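Local atomic coordinates of Two-component system sensor histidine kinase (Bacteroides thetaiotaomicron, PDB entry 3OTT), a protein that probably senses saccharides outside the cell and relays the signal by histidine phosphorylation to control transcription, this chain being its extracellular propeller and beta-sandwich part. Residues R90-E95 / L647-T652; Y490-I495 / V505-A510; T639-N644 / L674-S679. All coordinates share one frame; numbering follows the deposited sequence.

Interaction 1: R90-E95 / L647-T652; sequences RADRYE and LVSPRT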
loop_
_atom_site.group_PDB
_atom_site.type_symbol
_atom_site.label_atom_id
_atom_site.label_comp_id
_atom_site.label_asym_id
_atom_site.label_seq_id
_atom_site.Cartn_x
_atom_site.Cartn_y
_atom_site.Cartn_z
ATOM N N ARG B 90 -21.446 -13.103 12.020
ATOM C CA ARG B 90 -20.871 -12.869 13.345
ATOM C C ARG B 90 -21.947 -13.126 14.387
ATOM O O ARG B 90 -21.693 -13.745 15.405
ATOM C CB ARG B 90 -20.324 -11.440 13.546
ATOM C CG ARG B 90 -19.079 -11.199 12.755
ATOM C CD ARG B 90 -18.593 -9.754 12.915
ATOM N NE ARG B 90 -17.521 -9.568 11.923
ATOM C CZ ARG B 90 -16.243 -9.833 12.148
ATOM N NH1 ARG B 90 -15.857 -10.251 13.372
ATOM N NH2 ARG B 90 -15.353 -9.640 11.178
ATOM N N ALA B 91 -23.142 -12.641 14.144
ATOM C CA ALA B 91 -24.209 -12.892 15.104
ATOM C C ALA B 91 -24.829 -14.290 14.914
ATOM O O ALA B 91 -25.459 -14.809 15.816
ATOM C CB ALA B 91 -25.306 -11.775 15.042
ATOM N N ASP B 92 -24.621 -14.923 13.754
ATOM C CA ASP B 92 -25.312 -16.176 13.437
ATOM C C ASP B 92 -26.857 -16.051 13.406
ATOM O O ASP B 92 -27.551 -16.886 13.975
ATOM C CB ASP B 92 -24.794 -17.335 14.356
ATOM C CG ASP B 92 -25.470 -18.673 14.058
ATOM O OD1 ASP B 92 -25.840 -18.969 12.895
ATOM O OD2 ASP B 92 -25.701 -19.433 15.005
ATOM N N ARG B 93 -27.368 -15.041 12.684
ATOM C CA ARG B 93 -28.775 -14.753 12.509
ATOM C C ARG B 93 -29.026 -14.271 11.061
ATOM O O ARG B 93 -28.204 -13.485 10.538
ATOM C CB ARG B 93 -29.197 -13.567 13.416
ATOM C CG ARG B 93 -28.717 -13.647 14.863
ATOM C CD ARG B 93 -29.713 -14.223 15.901
ATOM N NE ARG B 93 -30.622 -15.273 15.431
ATOM C CZ ARG B 93 -31.964 -15.206 15.503
ATOM N NH1 ARG B 93 -32.583 -14.128 15.998
ATOM N NH2 ARG B 93 -32.710 -16.214 15.052
ATOM N N TYR B 94 -30.155 -14.661 10.469
ATOM C CA TYR B 94 -30.622 -14.070 9.205
ATOM C C TYR B 94 -31.209 -12.717 9.553
ATOM O O TYR B 94 -31.960 -12.624 10.497
ATOM C CB TYR B 94 -31.655 -14.979 8.484
ATOM C CG TYR B 94 -30.942 -16.157 7.892
ATOM C CD1 TYR B 94 -30.349 -16.054 6.663
ATOM C CD2 TYR B 94 -30.774 -17.344 8.613
ATOM C CE1 TYR B 94 -29.631 -17.125 6.101
ATOM C CE2 TYR B 94 -30.056 -18.409 8.089
ATOM C CZ TYR B 94 -29.469 -18.291 6.817
ATOM O OH TYR B 94 -28.768 -19.326 6.230
ATOM N N GLU B 95 -30.807 -11.678 8.832
ATOM C CA GLU B 95 -31.134 -10.318 9.194
ATOM C C GLU B 95 -31.583 -9.605 7.992
ATOM O O GLU B 95 -30.733 -8.947 7.390
ATOM C CB GLU B 95 -29.881 -9.572 9.745
ATOM C CG GLU B 95 -29.840 -9.645 11.294
ATOM C CD GLU B 95 -28.578 -9.076 11.948
ATOM O OE1 GLU B 95 -27.891 -8.264 11.292
ATOM O OE2 GLU B 95 -28.307 -9.429 13.146
ATOM N N LEU B 647 -26.064 -29.831 18.441
ATOM C CA LEU B 647 -25.307 -28.637 18.041
ATOM C C LEU B 647 -26.167 -27.382 18.352
ATOM O O LEU B 647 -27.360 -27.351 18.036
ATOM C CB LEU B 647 -24.933 -28.771 16.588
ATOM C CG LEU B 647 -24.272 -27.708 15.712
ATOM C CD1 LEU B 647 -25.189 -26.571 15.441
ATOM C CD2 LEU B 647 -23.019 -27.272 16.344
ATOM N N VAL B 648 -25.603 -26.386 19.024
ATOM C CA VAL B 648 -26.415 -25.203 19.398
ATOM C C VAL B 648 -25.816 -23.855 18.940
ATOM O O VAL B 648 -24.592 -23.641 19.021
ATOM C CB VAL B 648 -26.718 -25.118 20.925
ATOM C CG1 VAL B 648 -27.757 -26.215 21.353
ATOM C CG2 VAL B 648 -25.428 -25.189 21.761
ATOM N N SER B 649 -26.672 -22.934 18.503
ATOM C CA SER B 649 -26.156 -21.625 18.053
ATOM C C SER B 649 -27.238 -20.594 18.186
ATOM O O SER B 649 -28.401 -20.948 18.355
ATOM C CB SER B 649 -25.689 -21.693 16.568
ATOM O OG SER B 649 -26.822 -22.004 15.738
ATOM N N PRO B 650 -26.871 -19.307 18.087
ATOM C CA PRO B 650 -27.925 -18.300 18.235
ATOM C C PRO B 650 -29.058 -18.540 17.229
ATOM O O PRO B 650 -30.180 -18.204 17.483
ATOM C CB PRO B 650 -27.192 -16.981 17.951
ATOM C CG PRO B 650 -25.773 -17.225 18.285
ATOM C CD PRO B 650 -25.527 -18.700 17.940
ATOM N N ARG B 651 -28.755 -19.175 16.103
ATOM C CA ARG B 651 -29.797 -19.386 15.095
ATOM C C ARG B 651 -30.936 -20.283 15.617
ATOM O O ARG B 651 -32.071 -20.172 15.179
ATOM C CB ARG B 651 -29.162 -20.012 13.841
ATOM C CG ARG B 651 -30.038 -19.975 12.631
ATOM C CD ARG B 651 -29.293 -20.562 11.448
ATOM N NE ARG B 651 -28.751 -21.894 11.692
ATOM C CZ ARG B 651 -29.437 -23.035 11.556
ATOM N NH1 ARG B 651 -30.703 -23.033 11.171
ATOM N NH2 ARG B 651 -28.839 -24.196 11.808
ATOM N N THR B 652 -30.606 -21.213 16.506
ATOM C CA THR B 652 -31.602 -22.172 16.989
ATOM C C THR B 652 -31.929 -22.016 18.465
ATOM O O THR B 652 -32.872 -22.636 18.906
ATOM C CB THR B 652 -31.188 -23.667 16.737
ATOM O OG1 THR B 652 -30.011 -23.971 17.490
ATOM C CG2 THR B 652 -30.911 -23.942 15.287
HETATM O O HOH W 1 -26.230 -21.468 12.174
#
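Asp-92 and Pro-650 cross at about a right angle, Asp-92 CB lying 3.9 Å from Pro-650 CD, where a blade of the N-terminal beta-propeller meets the C-terminal beta-sandwich. Asp-92 forms, with Arg-93, a G1 beta bulge facing Asn-88, at the start of the blade's outermost strand. Its CG lies anti to the backbone N (chi1 -179°), which sends the carboxylate across to the turn after strand 646-648. There OD2 of Asp-92 appears to accept from Arg-651 N at 3.3 Å, a bond left doubtful by the short approach of OD2 to Ser-649 CB. Ala-91 O rests 3.5 Å from Pro-650 CG. The carboxylate of Asp-92 and the guanidinium of Arg-651 do not pair directly, their planes standing 65° apart; a water bridges them, donating to Asp-92 OD1 over 2.6 Å and accepting from Arg-651 NE over 2.6 Å, at the edge of the guanidinium. OD1 has a second partner in Tyr-87 OH, and Arg-651 NH1 is hydrogen-bonded to Thr-56 OG1. Tyr-94 runs alongside Arg-651, pointing the same way with ring and guanidinium planes 80° apart, and its OH bonds to His-54 O. Arg-93 NE is buried here without a hydrogen-bond partner, 3.6 Å from Pro-650 O. Where Tyr-94 and Arg-651 touch, CD of the arginine meets the ring edge at Tyr-94 CE2, 4.1 Å away.

Interaction 2: Y490-I495 / V505-A510; sequences YNNKGI and VTKLFA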
loop_
_atom_site.group_PDB
_atom_site.type_symbol
_atom_site.label_atom_id
_atom_site.label_comp_id
_atom_site.label_asym_id
_atom_site.label_seq_id
_atom_site.Cartn_x
_atom_site.Cartn_y
_atom_site.Cartn_z
ATOM N N TYR B 490 37.833 -7.286 -1.095
ATOM C CA TYR B 490 37.088 -7.223 -2.354
ATOM C C TYR B 490 38.066 -7.492 -3.520
ATOM O O TYR B 490 39.165 -6.891 -3.592
ATOM C CB TYR B 490 36.401 -5.855 -2.471
ATOM C CG TYR B 490 35.696 -5.576 -3.804
ATOM C CD1 TYR B 490 34.452 -6.173 -4.110
ATOM C CD2 TYR B 490 36.266 -4.704 -4.772
ATOM C CE1 TYR B 490 33.786 -5.923 -5.327
ATOM C CE2 TYR B 490 35.597 -4.443 -6.021
ATOM C CZ TYR B 490 34.348 -5.051 -6.269
ATOM O OH TYR B 490 33.675 -4.823 -7.467
ATOM N N ASN B 491 37.674 -8.392 -4.417
ATOM C CA ASN B 491 38.462 -8.688 -5.667
ATOM C C ASN B 491 39.997 -8.702 -5.476
ATOM O O ASN B 491 40.735 -7.916 -6.047
ATOM C CB ASN B 491 38.024 -7.814 -6.876
ATOM C CG ASN B 491 38.500 -8.407 -8.244
ATOM O OD1 ASN B 491 38.436 -9.637 -8.467
ATOM N ND2 ASN B 491 39.009 -7.539 -9.136
ATOM N N ASN B 492 40.435 -9.633 -4.635
ATOM C CA ASN B 492 41.822 -9.788 -4.196
ATOM C C ASN B 492 42.216 -11.266 -4.373
ATOM O O ASN B 492 41.473 -12.037 -4.977
ATOM C CB ASN B 492 41.913 -9.409 -2.709
ATOM C CG ASN B 492 43.313 -8.892 -2.304
ATOM O OD1 ASN B 492 44.257 -9.663 -2.147
ATOM N ND2 ASN B 492 43.423 -7.587 -2.123
ATOM N N LYS B 493 43.341 -11.670 -3.814
ATOM C CA LYS B 493 43.814 -13.059 -3.957
ATOM C C LYS B 493 44.013 -13.622 -2.544
ATOM O O LYS B 493 44.681 -13.012 -1.733
ATOM C CB LYS B 493 45.151 -13.111 -4.768
ATOM C CG LYS B 493 45.141 -12.276 -6.106
ATOM C CD LYS B 493 46.282 -12.583 -7.149
ATOM C CE LYS B 493 47.705 -12.191 -6.668
ATOM N NZ LYS B 493 48.361 -10.981 -7.383
ATOM N N GLY B 494 43.443 -14.774 -2.255
ATOM C CA GLY B 494 43.594 -15.366 -0.951
ATOM C C GLY B 494 42.737 -14.622 0.086
ATOM O O GLY B 494 41.852 -13.806 -0.269
ATOM N N ILE B 495 43.004 -14.909 1.352
ATOM C CA ILE B 495 42.402 -14.202 2.505
ATOM C C ILE B 495 43.514 -13.892 3.515
ATOM O O ILE B 495 44.537 -14.567 3.580
ATOM C CB ILE B 495 41.181 -15.004 3.178
ATOM C CG1 ILE B 495 41.627 -16.366 3.660
ATOM C CG2 ILE B 495 39.930 -15.153 2.211
ATOM C CD1 ILE B 495 40.504 -17.133 4.422
ATOM N N VAL B 505 50.215 -9.905 10.043
ATOM C CA VAL B 505 49.266 -10.188 8.971
ATOM C C VAL B 505 49.856 -11.147 7.947
ATOM O O VAL B 505 50.889 -10.858 7.341
ATOM C CB VAL B 505 48.852 -8.906 8.234
ATOM C CG1 VAL B 505 47.648 -9.183 7.307
ATOM C CG2 VAL B 505 48.518 -7.780 9.264
ATOM N N THR B 506 49.181 -12.268 7.712
ATOM C CA THR B 506 49.665 -13.212 6.725
ATOM C C THR B 506 48.606 -13.430 5.597
ATOM O O THR B 506 47.416 -13.531 5.886
ATOM C CB THR B 506 49.975 -14.556 7.374
ATOM O OG1 THR B 506 50.716 -14.347 8.581
ATOM C CG2 THR B 506 50.836 -15.418 6.409
ATOM N N LYS B 507 49.053 -13.536 4.350
ATOM C CA LYS B 507 48.164 -13.783 3.226
ATOM C C LYS B 507 48.176 -15.243 2.947
ATOM O O LYS B 507 49.223 -15.738 2.602
ATOM C CB LYS B 507 48.651 -13.058 1.963
ATOM C CG LYS B 507 47.828 -13.391 0.704
ATOM C CD LYS B 507 48.399 -12.696 -0.564
ATOM C CE LYS B 507 48.013 -11.233 -0.658
ATOM N NZ LYS B 507 46.537 -11.106 -0.694
ATOM N N LEU B 508 47.026 -15.930 3.047
ATOM C CA LEU B 508 46.979 -17.377 2.834
ATOM C C LEU B 508 46.047 -17.852 1.682
ATOM O O LEU B 508 45.119 -17.168 1.327
ATOM C CB LEU B 508 46.584 -18.082 4.127
ATOM C CG LEU B 508 47.611 -18.083 5.281
ATOM C CD1 LEU B 508 46.823 -18.395 6.532
ATOM C CD2 LEU B 508 48.773 -19.070 5.054
ATOM N N PHE B 509 46.352 -19.016 1.093
ATOM C CA PHE B 509 45.546 -19.625 0.024
ATOM C C PHE B 509 45.474 -18.783 -1.252
ATOM O O PHE B 509 44.527 -18.910 -2.022
ATOM C CB PHE B 509 44.143 -20.044 0.580
ATOM C CG PHE B 509 44.236 -20.755 1.933
ATOM C CD1 PHE B 509 44.903 -21.968 2.049
ATOM C CD2 PHE B 509 43.757 -20.146 3.112
ATOM C CE1 PHE B 509 45.020 -22.611 3.312
ATOM C CE2 PHE B 509 43.853 -20.783 4.355
ATOM C CZ PHE B 509 44.502 -21.997 4.459
ATOM N N ALA B 510 46.463 -17.913 -1.469
ATOM C CA ALA B 510 46.512 -17.111 -2.683
ATOM C C ALA B 510 46.895 -17.966 -3.898
ATOM O O ALA B 510 46.720 -17.548 -5.034
ATOM C CB ALA B 510 47.506 -15.882 -2.527
#
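Ile-495 and Leu-508 form an antiparallel hydrogen-bonded pair near the open end of the hairpin 495-499/504-508, the third and fourth strands of a four-stranded propeller blade: Ile-495 N gives to Leu-508 O at 3.1 Å and Leu-508 N returns to Ile-495 O at 2.9 Å. Just before it, Gly-494 has a positive phi (74°), and its CA lies 3.3 Å from Leu-508 O, where a CB would clash. Lys-507 reaches across to the loop before strand 495-499. Bends at chi3 and chi4 (the latter -60°, setting NZ) bring the ammonium 2.9 Å from Lys-493 O, in that carbonyl's plane, and 3.1 Å from Asn-492 OD1; Ser-470 OG is a third partner. Asn-492 OD1 accepts twice, since Lys-493 N also donates to it at 2.8 Å. An alanine in place of Asn-492 would probably leave Lys-493 N without this acceptor and Lys-507 NZ with one fewer grip. On the apolar side, Ile-495 CG1 meets the edge of the Phe-509 ring at CD2, 4.4 Å away, beside Ile-541. Asp-496 OD1 adds only a long, weak ion pair, so the ammonium charge is probably offset largely by the dipoles of a backbone carbonyl, an amide oxygen and a hydroxyl.

Interaction 3: T639-N644 / L674-S679; sequences TALYIN and LSFELS
The two central strands of one sheet of the C-terminal beta-sandwich, 637-643 and 674-679, meet as antiparallel neighbours in the domain that carries the Y_Y_Y sequence family; the axes of 639-643 and 674-679 come within 4.7 Å. Tyr-642 and Ser-675 are a hydrogen-bonded pair, Tyr-642 N giving to Ser-675 O and Ser-675 N to Tyr-642 O, both at 2.9 Å. Two residues along, Glu-677 N donates to Ala-640 O at 3.1 Å, and Thr-639 N reaches Glu-677 O. On the face bearing Ala-640, Tyr-642, Ser-675 and Glu-677, the tyrosine ring and the carboxylate cross with planes 48° apart. Tyr-642 OH donates to Glu-677 OE2 over 2.9 Å, coming from above the carboxylate plane, 51° out of it. Glu-677 CG lies anti to its carbonyl carbon (chi1 -70°), and the extended chain beyond carries the carboxylate to the tyrosine hydroxyl. Arg-711 of the next strand forms a salt bridge to the same OE2 and a cation-pi contact with the Tyr-642 ring, so its charge is likely to stabilise the carboxylate. The other face is apolar: Leu-641 CD1 touches Phe-676 CE2 at 3.6 Å, side by side, and Ile-643 CG1 lies 3.9 Å from Leu-674 CD2. That face looks into the sandwich, where Leu-641 meets Ile-665 of strand 664-667, and Phe-676 meets Leu-742 and Ile-744 of strand 740-746; strands 646-648 and 711-714 flank the pair.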
loop_
_atom_site.group_PDB
_atom_site.type_symbol
_atom_site.label_atom_id
_atom_site.label_comp_id
_atom_site.label_asym_id
_atom_site.label_seq_id
_atom_site.Cartn_x
_atom_site.Cartn_y
_atom_site.Cartn_z
ATOM N N THR B 639 -15.540 -23.767 16.525
ATOM C CA THR B 639 -16.437 -23.691 15.368
ATOM C C THR B 639 -17.771 -24.346 15.650
ATOM O O THR B 639 -18.711 -24.267 14.819
ATOM C CB THR B 639 -15.767 -24.310 14.086
ATOM O OG1 THR B 639 -15.328 -25.632 14.373
ATOM C CG2 THR B 639 -14.487 -23.557 13.737
ATOM N N ALA B 640 -17.883 -24.999 16.814
ATOM C CA ALA B 640 -19.187 -25.568 17.217
ATOM C C ALA B 640 -19.323 -25.815 18.713
ATOM O O ALA B 640 -18.409 -26.263 19.369
ATOM C CB ALA B 640 -19.446 -26.849 16.463
ATOM N N LEU B 641 -20.514 -25.552 19.241
ATOM C CA LEU B 641 -20.811 -25.881 20.618
ATOM C C LEU B 641 -21.974 -26.884 20.648
ATOM O O LEU B 641 -22.999 -26.646 20.027
ATOM C CB LEU B 641 -21.210 -24.610 21.385
ATOM C CG LEU B 641 -21.717 -24.787 22.837
ATOM C CD1 LEU B 641 -20.624 -25.326 23.731
ATOM C CD2 LEU B 641 -22.199 -23.486 23.388
ATOM N N TYR B 642 -21.800 -28.004 21.355
ATOM C CA TYR B 642 -22.869 -28.956 21.602
ATOM C C TYR B 642 -23.218 -28.988 23.082
ATOM O O TYR B 642 -22.325 -28.923 23.967
ATOM C CB TYR B 642 -22.443 -30.365 21.199
ATOM C CG TYR B 642 -22.135 -30.579 19.732
ATOM C CD1 TYR B 642 -20.945 -30.097 19.195
ATOM C CD2 TYR B 642 -23.007 -31.283 18.904
ATOM C CE1 TYR B 642 -20.629 -30.281 17.846
ATOM C CE2 TYR B 642 -22.694 -31.511 17.511
ATOM C CZ TYR B 642 -21.484 -30.984 17.023
ATOM O OH TYR B 642 -21.076 -31.110 15.740
ATOM N N ILE B 643 -24.517 -29.088 23.340
ATOM C CA ILE B 643 -25.041 -29.299 24.675
ATOM C C ILE B 643 -25.888 -30.563 24.578
ATOM O O ILE B 643 -26.733 -30.695 23.667
ATOM C CB ILE B 643 -25.907 -28.114 25.130
ATOM C CG1 ILE B 643 -25.030 -26.885 25.359
ATOM C CG2 ILE B 643 -26.777 -28.507 26.373
ATOM C CD1 ILE B 643 -25.757 -25.587 25.195
ATOM N N ASN B 644 -25.622 -31.517 25.478
ATOM C CA ASN B 644 -26.263 -32.828 25.424
ATOM C C ASN B 644 -26.190 -33.371 24.043
ATOM O O ASN B 644 -27.130 -34.002 23.556
ATOM C CB ASN B 644 -27.728 -32.768 25.876
ATOM C CG ASN B 644 -27.856 -32.246 27.273
ATOM O OD1 ASN B 644 -27.103 -32.656 28.168
ATOM N ND2 ASN B 644 -28.743 -31.299 27.471
ATOM N N LEU B 674 -21.103 -30.898 27.657
ATOM C CA LEU B 674 -20.621 -29.964 26.645
ATOM C C LEU B 674 -19.605 -30.568 25.670
ATOM O O LEU B 674 -18.740 -31.376 26.069
ATOM C CB LEU B 674 -19.962 -28.772 27.322
ATOM C CG LEU B 674 -20.739 -28.062 28.418
ATOM C CD1 LEU B 674 -19.929 -26.899 28.829
ATOM C CD2 LEU B 674 -22.150 -27.603 27.921
ATOM N N SER B 675 -19.749 -30.221 24.390
ATOM C CA SER B 675 -18.707 -30.533 23.401
ATOM C C SER B 675 -18.363 -29.312 22.598
ATOM O O SER B 675 -19.167 -28.422 22.451
ATOM C CB SER B 675 -19.069 -31.673 22.463
ATOM O OG SER B 675 -19.083 -32.871 23.153
ATOM N N PHE B 676 -17.152 -29.301 22.097
ATOM C CA PHE B 676 -16.543 -28.157 21.445
ATOM C C PHE B 676 -15.793 -28.783 20.280
ATOM O O PHE B 676 -15.028 -29.752 20.502
ATOM C CB PHE B 676 -15.518 -27.487 22.390
ATOM C CG PHE B 676 -16.128 -26.923 23.659
ATOM C CD1 PHE B 676 -16.184 -27.679 24.826
ATOM C CD2 PHE B 676 -16.687 -25.659 23.675
ATOM C CE1 PHE B 676 -16.794 -27.150 26.041
ATOM C CE2 PHE B 676 -17.255 -25.139 24.866
ATOM C CZ PHE B 676 -17.315 -25.921 26.044
ATOM N N GLU B 677 -16.005 -28.268 19.066
ATOM C CA GLU B 677 -15.107 -28.554 17.950
ATOM C C GLU B 677 -14.191 -27.383 17.777
ATOM O O GLU B 677 -14.593 -26.257 17.943
ATOM C CB GLU B 677 -15.865 -28.813 16.647
ATOM C CG GLU B 677 -16.611 -30.120 16.715
ATOM C CD GLU B 677 -17.514 -30.345 15.538
ATOM O OE1 GLU B 677 -17.515 -29.506 14.600
ATOM O OE2 GLU B 677 -18.240 -31.361 15.569
ATOM N N LEU B 678 -12.972 -27.667 17.377
ATOM C CA LEU B 678 -11.917 -26.656 17.268
ATOM C C LEU B 678 -11.316 -26.767 15.859
ATOM O O LEU B 678 -11.324 -27.847 15.264
ATOM C CB LEU B 678 -10.832 -26.905 18.351
ATOM C CG LEU B 678 -9.970 -28.163 18.186
ATOM C CD1 LEU B 678 -8.689 -27.903 17.363
ATOM C CD2 LEU B 678 -9.581 -28.706 19.519
ATOM N N SER B 679 -10.778 -25.690 15.328
ATOM C CA SER B 679 -10.011 -25.824 14.078
ATOM C C SER B 679 -9.021 -24.681 13.932
ATOM O O SER B 679 -9.302 -23.564 14.356
ATOM C CB SER B 679 -10.975 -25.835 12.880
ATOM O OG SER B 679 -10.265 -25.696 11.662
#

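In the fold
Interactions 1 and 3 touch through the beta-sandwich, their centres about 14 Å apart. Strand 646-648, which leads into the turn of interaction 1, lies beside strand 637-643 of interaction 3: Val-648 N probably bonds to Leu-641 O at 2.8 Å, and Leu-647 CD2 packs 3.6 Å from Ala-640 CB. The sheet is thus linked directly to the turn that touches the propeller blade. Interaction 2 belongs to a blade on the opposite side of the chain's centre, its nearest atoms about 52 Å from those of interaction 1 and about 51 Å from those of interaction 3. The bound hexatantalum dodecabromide lies about 10 Å from the Ser-679 side chain.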